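Enolase from the environmental genome shotgun sequencing of the Sargasso Sea (PDB 2QGY) is of unknown function but belongs to the enolase superfamily, and so probably uses magnesium to help abstract a proton next to a substrate carboxylate. Local coordinates at residues 99-113 / 274-286. Residues are numbered along the deposited sequence; the frame is centred on the assembly and turned at random.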
loop_
_atom_site.group_PDB
_atom_site.type_symbol
_atom_site.label_atom_id
_atom_site.label_comp_id
_atom_site.label_asym_id
_atom_site.label_seq_id
_atom_site.Cartn_x
_atom_site.Cartn_y
_atom_site.Cartn_z
ATOM N N LEU A 99 1.195 2.267 -1.206
ATOM C CA LEU A 99 1.885 3.488 -1.627
ATOM C C LEU A 99 3.271 3.227 -2.179
ATOM O O LEU A 99 3.639 3.817 -3.194
ATOM C CB LEU A 99 1.979 4.481 -0.470
ATOM C CG LEU A 99 0.738 5.289 -0.125
ATOM C CD1 LEU A 99 1.166 6.472 0.739
ATOM C CD2 LEU A 99 -0.013 5.810 -1.407
ATOM N N ASP A 100 4.043 2.356 -1.508
ATOM C CA ASP A 100 5.403 2.040 -1.929
ATOM C C ASP A 100 5.401 1.493 -3.363
ATOM O O ASP A 100 6.161 1.966 -4.215
ATOM C CB ASP A 100 6.058 1.053 -0.948
ATOM C CG ASP A 100 5.958 1.530 0.498
ATOM O OD1 ASP A 100 6.999 1.999 1.015
ATOM O OD2 ASP A 100 4.839 1.469 1.116
ATOM N N PHE A 101 4.515 0.536 -3.657
ATOM C CA PHE A 101 4.503 -0.046 -4.990
ATOM C C PHE A 101 4.058 1.000 -6.025
ATOM O O PHE A 101 4.646 1.105 -7.109
ATOM C CB PHE A 101 3.593 -1.281 -5.022
ATOM C CG PHE A 101 3.501 -1.930 -6.361
ATOM C CD1 PHE A 101 4.566 -2.721 -6.853
ATOM C CD2 PHE A 101 2.359 -1.796 -7.129
ATOM C CE1 PHE A 101 4.475 -3.329 -8.101
ATOM C CE2 PHE A 101 2.274 -2.421 -8.367
ATOM C CZ PHE A 101 3.334 -3.187 -8.843
ATOM N N SER A 102 3.019 1.751 -5.681
ATOM C CA SER A 102 2.447 2.778 -6.551
ATOM C C SER A 102 3.478 3.874 -6.803
ATOM O O SER A 102 3.493 4.458 -7.904
ATOM C CB SER A 102 1.152 3.381 -5.921
ATOM O OG SER A 102 0.111 2.403 -5.863
ATOM N N SER A 103 4.321 4.170 -5.802
ATOM C CA SER A 103 5.432 5.134 -6.022
ATOM C C SER A 103 6.447 4.580 -7.035
ATOM O O SER A 103 6.932 5.312 -7.911
ATOM C CB SER A 103 6.177 5.466 -4.740
ATOM O OG SER A 103 5.354 6.243 -3.896
ATOM N N ALA A 104 6.773 3.295 -6.880
ATOM C CA ALA A 104 7.690 2.630 -7.831
ATOM C C ALA A 104 7.168 2.686 -9.274
ATOM O O ALA A 104 7.909 3.064 -10.177
ATOM C CB ALA A 104 7.930 1.172 -7.422
ATOM N N THR A 105 5.904 2.319 -9.482
ATOM C CA THR A 105 5.349 2.246 -10.840
ATOM C C THR A 105 5.163 3.654 -11.361
ATOM O O THR A 105 5.313 3.869 -12.533
ATOM C CB THR A 105 4.009 1.500 -10.937
ATOM O OG1 THR A 105 2.987 2.183 -10.185
ATOM C CG2 THR A 105 4.181 0.081 -10.370
ATOM N N SER A 106 4.828 4.606 -10.492
ATOM C CA SER A 106 4.774 6.037 -10.944
ATOM C C SER A 106 6.087 6.475 -11.586
ATOM O O SER A 106 6.088 7.138 -12.644
ATOM C CB SER A 106 4.494 7.001 -9.779
ATOM O OG SER A 106 3.203 6.733 -9.303
ATOM N N ALA A 107 7.194 6.191 -10.916
ATOM C CA ALA A 107 8.475 6.695 -11.375
ATOM C C ALA A 107 8.739 6.124 -12.786
ATOM O O ALA A 107 9.161 6.859 -13.665
ATOM C CB ALA A 107 9.588 6.331 -10.419
ATOM N N ILE A 108 8.475 4.838 -12.976
ATOM C CA ILE A 108 8.777 4.187 -14.256
ATOM C C ILE A 108 7.801 4.742 -15.301
ATOM O O ILE A 108 8.227 5.156 -16.383
ATOM C CB ILE A 108 8.665 2.664 -14.189
ATOM C CG1 ILE A 108 9.737 2.071 -13.269
ATOM C CG2 ILE A 108 8.806 2.064 -15.619
ATOM C CD1 ILE A 108 9.464 0.572 -12.885
ATOM N N GLU A 109 6.506 4.824 -14.966
ATOM C CA GLU A 109 5.565 5.293 -15.989
ATOM C C GLU A 109 5.868 6.715 -16.413
ATOM O O GLU A 109 5.768 7.051 -17.605
ATOM C CB GLU A 109 4.099 5.160 -15.562
ATOM C CG GLU A 109 3.144 5.203 -16.761
ATOM C CD GLU A 109 1.698 5.385 -16.349
ATOM O OE1 GLU A 109 1.102 4.462 -15.739
ATOM O OE2 GLU A 109 1.177 6.464 -16.668
ATOM N N ILE A 110 6.240 7.558 -15.465
ATOM C CA ILE A 110 6.554 8.954 -15.762
ATOM C C ILE A 110 7.754 8.997 -16.712
ATOM O O ILE A 110 7.770 9.785 -17.664
ATOM C CB ILE A 110 6.837 9.751 -14.463
ATOM C CG1 ILE A 110 5.502 10.002 -13.714
ATOM C CG2 ILE A 110 7.518 11.123 -14.787
ATOM C CD1 ILE A 110 5.673 10.511 -12.281
ATOM N N ALA A 111 8.756 8.162 -16.462
ATOM C CA ALA A 111 9.925 8.109 -17.389
ATOM C C ALA A 111 9.554 7.662 -18.813
ATOM O O ALA A 111 10.138 8.151 -19.799
ATOM C CB ALA A 111 11.022 7.231 -16.842
ATOM N N LEU A 112 8.623 6.711 -18.911
ATOM C CA LEU A 112 8.157 6.245 -20.224
ATOM C C LEU A 112 7.386 7.354 -20.965
ATOM O O LEU A 112 7.471 7.477 -22.202
ATOM C CB LEU A 112 7.340 4.956 -20.093
ATOM C CG LEU A 112 8.019 3.698 -19.512
ATOM C CD1 LEU A 112 7.100 2.515 -19.527
ATOM C CD2 LEU A 112 9.381 3.327 -20.203
ATOM N N TRP A 113 6.655 8.181 -20.218
ATOM C CA TRP A 113 5.991 9.347 -20.798
ATOM C C TRP A 113 6.999 10.360 -21.328
ATOM O O TRP A 113 6.764 10.961 -22.390
ATOM C CB TRP A 113 5.060 10.046 -19.802
ATOM C CG TRP A 113 3.708 9.385 -19.682
ATOM C CD1 TRP A 113 3.281 8.588 -18.661
ATOM C CD2 TRP A 113 2.612 9.456 -20.619
ATOM N NE1 TRP A 113 1.982 8.165 -18.889
ATOM C CE2 TRP A 113 1.552 8.678 -20.080
ATOM C CE3 TRP A 113 2.419 10.105 -21.844
ATOM C CZ2 TRP A 113 0.330 8.520 -20.736
ATOM C CZ3 TRP A 113 1.197 9.943 -22.498
ATOM C CH2 TRP A 113 0.170 9.163 -21.939
ATOM N N PRO A 274 -4.263 13.256 -4.969
ATOM C CA PRO A 274 -3.288 12.154 -5.020
ATOM C C PRO A 274 -1.914 12.786 -5.350
ATOM O O PRO A 274 -1.847 13.839 -6.030
ATOM C CB PRO A 274 -3.760 11.300 -6.204
ATOM C CG PRO A 274 -4.507 12.253 -7.101
ATOM C CD PRO A 274 -5.232 13.185 -6.079
ATOM N N ASP A 275 -0.832 12.140 -4.931
ATOM C CA ASP A 275 0.494 12.702 -5.251
ATOM C C ASP A 275 0.828 12.333 -6.697
ATOM O O ASP A 275 0.519 11.239 -7.179
ATOM C CB ASP A 275 1.568 12.166 -4.301
ATOM C CG ASP A 275 2.919 12.879 -4.473
ATOM O OD1 ASP A 275 3.197 13.844 -3.727
ATOM O OD2 ASP A 275 3.689 12.491 -5.375
ATOM N N ILE A 276 1.390 13.299 -7.406
ATOM C CA ILE A 276 1.749 13.109 -8.808
ATOM C C ILE A 276 2.653 11.881 -9.046
ATOM O O ILE A 276 2.618 11.229 -10.132
ATOM C CB ILE A 276 2.416 14.412 -9.358
ATOM C CG1 ILE A 276 2.653 14.313 -10.879
ATOM C CG2 ILE A 276 3.752 14.734 -8.575
ATOM C CD1 ILE A 276 1.369 14.234 -11.761
ATOM N N SER A 277 3.478 11.583 -8.054
ATOM C CA SER A 277 4.477 10.536 -8.143
ATOM C C SER A 277 4.108 9.374 -7.216
ATOM O O SER A 277 4.922 8.493 -6.936
ATOM C CB SER A 277 5.826 11.098 -7.752
ATOM O OG SER A 277 6.372 11.814 -8.855
ATOM N N GLY A 278 2.859 9.367 -6.743
ATOM C CA GLY A 278 2.437 8.308 -5.838
ATOM C C GLY A 278 1.177 7.579 -6.246
ATOM O O GLY A 278 0.866 6.526 -5.675
ATOM N N MET A 279 0.436 8.092 -7.226
ATOM C CA MET A 279 -0.880 7.512 -7.539
ATOM C C MET A 279 -0.742 6.135 -8.207
ATOM O O MET A 279 -1.613 5.276 -8.055
ATOM C CB MET A 279 -1.727 8.500 -8.394
ATOM C CG MET A 279 -3.024 7.907 -9.017
ATOM S SD MET A 279 -4.393 7.860 -7.839
ATOM C CE MET A 279 -5.702 7.138 -8.895
ATOM N N GLY A 280 0.371 5.940 -8.914
ATOM C CA GLY A 280 0.627 4.705 -9.680
ATOM C C GLY A 280 1.180 5.036 -11.054
ATOM O O GLY A 280 1.974 4.259 -11.634
ATOM N N GLY A 281 0.775 6.201 -11.574
ATOM C CA GLY A 281 1.254 6.673 -12.882
ATOM C C GLY A 281 0.359 7.776 -13.410
ATOM O O GLY A 281 -0.625 8.169 -12.741
ATOM N N LEU A 282 0.662 8.254 -14.623
ATOM C CA LEU A 282 -0.102 9.351 -15.221
ATOM C C LEU A 282 -1.434 8.917 -15.830
ATOM O O LEU A 282 -2.407 9.686 -15.804
ATOM C CB LEU A 282 0.752 10.106 -16.239
ATOM C CG LEU A 282 2.024 10.671 -15.593
ATOM C CD1 LEU A 282 2.610 11.654 -16.593
ATOM C CD2 LEU A 282 1.714 11.401 -14.249
ATOM N N ILE A 283 -1.467 7.694 -16.352
ATOM C CA ILE A 283 -2.682 7.135 -16.941
ATOM C C ILE A 283 -3.750 7.198 -15.844
ATOM O O ILE A 283 -4.868 7.616 -16.088
ATOM C CB ILE A 283 -2.449 5.676 -17.404
ATOM C CG1 ILE A 283 -1.606 5.627 -18.706
ATOM C CG2 ILE A 283 -3.774 4.934 -17.564
ATOM C CD1 ILE A 283 -1.390 4.207 -19.252
ATOM N N ASP A 284 -3.392 6.768 -14.629
ATOM C CA ASP A 284 -4.377 6.705 -13.556
ATOM C C ASP A 284 -4.806 8.057 -13.019
ATOM O O ASP A 284 -5.960 8.239 -12.660
ATOM C CB ASP A 284 -3.908 5.767 -12.430
ATOM C CG ASP A 284 -4.289 4.298 -12.714
ATOM O OD1 ASP A 284 -4.978 4.052 -13.737
ATOM O OD2 ASP A 284 -3.878 3.403 -11.946
ATOM N N ILE A 285 -3.883 9.007 -12.958
ATOM C CA ILE A 285 -4.232 10.357 -12.552
ATOM C C ILE A 285 -5.189 10.993 -13.566
ATOM O O ILE A 285 -6.203 11.601 -13.213
ATOM C CB ILE A 285 -2.957 11.217 -12.408
ATOM C CG1 ILE A 285 -2.226 10.797 -11.135
ATOM C CG2 ILE A 285 -3.269 12.728 -12.396
ATOM C CD1 ILE A 285 -1.025 11.603 -10.817
ATOM N N ILE A 286 -4.863 10.845 -14.840
ATOM C CA ILE A 286 -5.731 11.365 -15.907
ATOM C C ILE A 286 -7.110 10.695 -15.939
ATOM O O ILE A 286 -8.113 11.377 -16.129
ATOM C CB ILE A 286 -5.044 11.234 -17.285
ATOM C CG1 ILE A 286 -3.795 12.130 -17.382
ATOM C CG2 ILE A 286 -6.029 11.536 -18.408
ATOM C CD1 ILE A 286 -4.061 13.631 -17.301
HETATM O O HOH W 1 -1.258 1.999 -8.193
HETATM O O HOH W 2 2.682 6.554 -3.159
HETATM O O HOH W 3 1.329 8.922 -10.160
HETATM O O HOH W 4 1.824 2.612 -13.934
HETATM O O HOH W 5 -1.079 5.018 -14.209
#
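Glu109 reaches from helix 99-113 to the first turn of helix 282-286, where its OE2 accepts a nearly straight bond from Ile283 N (2.9 Å, 163°) on the syn lone pair and a weak, bent one from Leu282 N. CG lies anti to the backbone N (chi1 -161°) and the chain runs on extended, which carries the carboxylate out to these amides; the helix N-terminus would be expected to stabilise its negative charge. One turn earlier, Ser106 OG takes the N-H of Gly280 at 3.0 Å and gives its own proton to Ser102 O, while Thr105 OG1 donates to a lone pair of Gly280 O (2.7 Å), lying in the carbonyl plane. Gly278, Gly280 and Gly281 run close along the helix, with Gly280 CA 3.4 Å from Ser102 O in a CA-H...O contact; the backbone of Gly280 takes angles suited to glycine, and the lack of a side chain at Gly281 leaves room for Glu109 OE1. Here the N-terminal capping domain of the enolase superfamily meets the barrel domain, at the loop between barrel strand 271-272 and helix 282-294. Leu282 CD1 sits over the five-membered ring of Trp113, 4.1 Å from its centroid, and Ile110 CG1 meets Leu282 CG, the two side chains crossing at about a right angle; Ile283 CG1 lies at the indole edge. Trp113 NE1 donates to Glu109 OE2 within the indole plane (2.9 Å), on the anti side and somewhat out of the carboxylate plane, which helps fix its orientation. Two waters hold Glu109 OE1, one shared with Gly280 O, the other with Asp284 N. Farther out, Leu124 of helix 124-128 packs against Trp113 and Leu282, and Ser277 OG is hydrogen-bonded to Ser310 OG and Glu52 O.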